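Local coordinates for protein phosphotransferase ChpT (Brucella abortus, PDB 4QPK) that relays phosphoryl groups as a homodimeric histidine phosphotransferase in the phosphorelay that controls cell growth, division and intracellular survival, at residues F126-P131 against N158-G164. Sequence-based numbering, arbitrary orientation.
Sequences FRNEKP and NGAIPRG
N158 reaches from the last turn of helix 144-160 to three residues of segment 126-131, a compact example of one amide joining a helix end to a neighbouring connection. With CG anti to the backbone N (chi1 -167°), its side chain runs alongside the ring of F126: CB lies 4.1 Å from F126 CE2, and N158 OD1 comes nearest to that carbon, at 3.8 Å. Beyond CG the two branches part. ND2 donates to E129 OE1 at 2.8 Å through a somewhat bent bond (150°), meeting the oxygen from above a carboxylate plane perpendicular to the amide, while OD1 packs against the proline ring, 3.2 Å from P131 CD. The other carboxylate oxygen, OE2, forms a salt bridge with R95 of helix 78-102, so E129 links two helices. Further along, K130 extends beyond CG until NZ bonds P162 O at 2.7 Å, in the carbonyl plane, and K130 CB rests 3.8 Å from G164 CA. I161 CD1 meets P131 CB at 3.7 Å, a single apolar contact. The contact thus ties the loop between helix 115-126 and strand 132-136 to the turn I161-G164 that leads from helix 144-160 into strand 166-173, where F126 and P131 both touch L167.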
loop_
_atom_site.group_PDB
_atom_site.type_symbol
_atom_site.label_atom_id
_atom_site.label_comp_id
_atom_site.label_asym_id
_atom_site.label_seq_id
_atom_site.Cartn_x
_atom_site.Cartn_y
_atom_site.Cartn_z
ATOM N N PHE B 126 10.042 -4.014 -14.415
ATOM C CA PHE B 126 10.599 -3.221 -15.516
ATOM C C PHE B 126 10.124 -3.667 -16.888
ATOM O O PHE B 126 10.358 -2.982 -17.877
ATOM C CB PHE B 126 12.126 -3.187 -15.450
ATOM C CG PHE B 126 12.634 -2.114 -14.553
ATOM C CD1 PHE B 126 12.782 -2.335 -13.198
ATOM C CD2 PHE B 126 12.904 -0.842 -15.063
ATOM C CE1 PHE B 126 13.225 -1.320 -12.355
ATOM C CE2 PHE B 126 13.347 0.179 -14.231
ATOM C CZ PHE B 126 13.505 -0.062 -12.869
ATOM N N ARG B 127 9.446 -4.805 -16.946
ATOM C CA ARG B 127 8.696 -5.153 -18.150
ATOM C C ARG B 127 7.665 -4.061 -18.470
ATOM O O ARG B 127 7.320 -3.845 -19.636
ATOM C CB ARG B 127 7.994 -6.489 -17.971
ATOM C CG ARG B 127 8.895 -7.686 -18.080
ATOM C CD ARG B 127 8.070 -8.937 -18.296
ATOM N NE ARG B 127 7.164 -8.809 -19.432
ATOM C CZ ARG B 127 7.402 -9.310 -20.642
ATOM N NH1 ARG B 127 8.524 -9.983 -20.878
ATOM N NH2 ARG B 127 6.517 -9.146 -21.618
ATOM N N ASN B 128 7.173 -3.372 -17.438
ATOM C CA ASN B 128 6.237 -2.260 -17.610
ATOM C C ASN B 128 6.872 -0.884 -17.446
ATOM O O ASN B 128 6.192 0.078 -17.082
ATOM C CB ASN B 128 5.068 -2.378 -16.639
ATOM C CG ASN B 128 4.365 -3.710 -16.741
ATOM O OD1 ASN B 128 3.626 -3.967 -17.688
ATOM N ND2 ASN B 128 4.577 -4.557 -15.752
ATOM N N GLU B 129 8.181 -0.798 -17.632
ATOM C CA GLU B 129 8.848 0.496 -17.622
ATOM C C GLU B 129 9.658 0.663 -18.909
ATOM O O GLU B 129 9.892 -0.305 -19.632
ATOM C CB GLU B 129 9.749 0.656 -16.398
ATOM C CG GLU B 129 8.993 0.681 -15.078
ATOM C CD GLU B 129 8.150 1.938 -14.893
ATOM O OE1 GLU B 129 8.601 3.037 -15.278
ATOM O OE2 GLU B 129 7.037 1.825 -14.334
ATOM N N LYS B 130 10.072 1.896 -19.182
ATOM C CA LYS B 130 10.790 2.218 -20.413
ATOM C C LYS B 130 12.174 1.575 -20.532
ATOM O O LYS B 130 12.501 1.023 -21.577
ATOM C CB LYS B 130 10.949 3.734 -20.555
ATOM C CG LYS B 130 9.667 4.505 -20.822
ATOM C CD LYS B 130 9.954 6.002 -20.759
ATOM C CE LYS B 130 8.836 6.822 -21.363
ATOM N NZ LYS B 130 9.132 8.276 -21.255
ATOM N N PRO B 131 13.007 1.656 -19.479
ATOM C CA PRO B 131 14.381 1.228 -19.769
ATOM C C PRO B 131 14.567 -0.270 -20.005
ATOM O O PRO B 131 13.809 -1.095 -19.490
ATOM C CB PRO B 131 15.152 1.656 -18.512
ATOM C CG PRO B 131 14.144 1.731 -17.448
ATOM C CD PRO B 131 12.869 2.171 -18.104
ATOM N N ASN B 158 15.367 4.819 -12.415
ATOM C CA ASN B 158 14.333 4.932 -13.438
ATOM C C ASN B 158 13.931 6.393 -13.629
ATOM O O ASN B 158 13.724 6.853 -14.755
ATOM C CB ASN B 158 13.115 4.087 -13.054
ATOM C CG ASN B 158 12.135 3.910 -14.204
ATOM O OD1 ASN B 158 12.532 3.707 -15.350
ATOM N ND2 ASN B 158 10.849 3.996 -13.900
ATOM N N GLY B 159 13.840 7.121 -12.519
ATOM C CA GLY B 159 13.503 8.535 -12.558
ATOM C C GLY B 159 14.560 9.387 -13.240
ATOM O O GLY B 159 14.271 10.482 -13.727
ATOM N N ALA B 160 15.790 8.885 -13.281
ATOM C CA ALA B 160 16.917 9.649 -13.829
ATOM C C ALA B 160 16.979 9.582 -15.359
ATOM O O ALA B 160 17.695 10.370 -15.990
ATOM C CB ALA B 160 18.235 9.158 -13.224
ATOM N N ILE B 161 16.244 8.642 -15.950
ATOM C CA ILE B 161 16.175 8.533 -17.413
ATOM C C ILE B 161 14.713 8.557 -17.876
ATOM O O ILE B 161 14.172 7.544 -18.317
ATOM C CB ILE B 161 16.880 7.257 -17.939
ATOM C CG1 ILE B 161 16.562 6.040 -17.064
ATOM C CG2 ILE B 161 18.399 7.466 -18.002
ATOM C CD1 ILE B 161 17.029 4.725 -17.681
ATOM N N PRO B 162 14.075 9.733 -17.782
ATOM C CA PRO B 162 12.636 9.853 -18.044
ATOM C C PRO B 162 12.253 9.618 -19.504
ATOM O O PRO B 162 11.075 9.388 -19.776
ATOM C CB PRO B 162 12.324 11.287 -17.610
ATOM C CG PRO B 162 13.604 12.011 -17.761
ATOM C CD PRO B 162 14.676 11.024 -17.402
ATOM N N ARG B 163 13.213 9.650 -20.425
ATOM C CA ARG B 163 12.895 9.337 -21.812
ATOM C C ARG B 163 13.350 7.926 -22.175
ATOM O O ARG B 163 13.420 7.569 -23.347
ATOM C CB ARG B 163 13.527 10.362 -22.762
ATOM C CG ARG B 163 12.945 11.767 -22.622
ATOM C CD ARG B 163 12.819 12.446 -23.986
ATOM N NE ARG B 163 11.719 13.411 -24.017
ATOM C CZ ARG B 163 11.876 14.731 -24.046
ATOM N NH1 ARG B 163 13.093 15.251 -24.107
ATOM N NH2 ARG B 163 10.816 15.529 -24.075
ATOM N N GLY B 164 13.639 7.117 -21.162
ATOM C CA GLY B 164 14.049 5.745 -21.390
ATOM C C GLY B 164 15.546 5.583 -21.530
ATOM O O GLY B 164 16.313 6.507 -21.256
#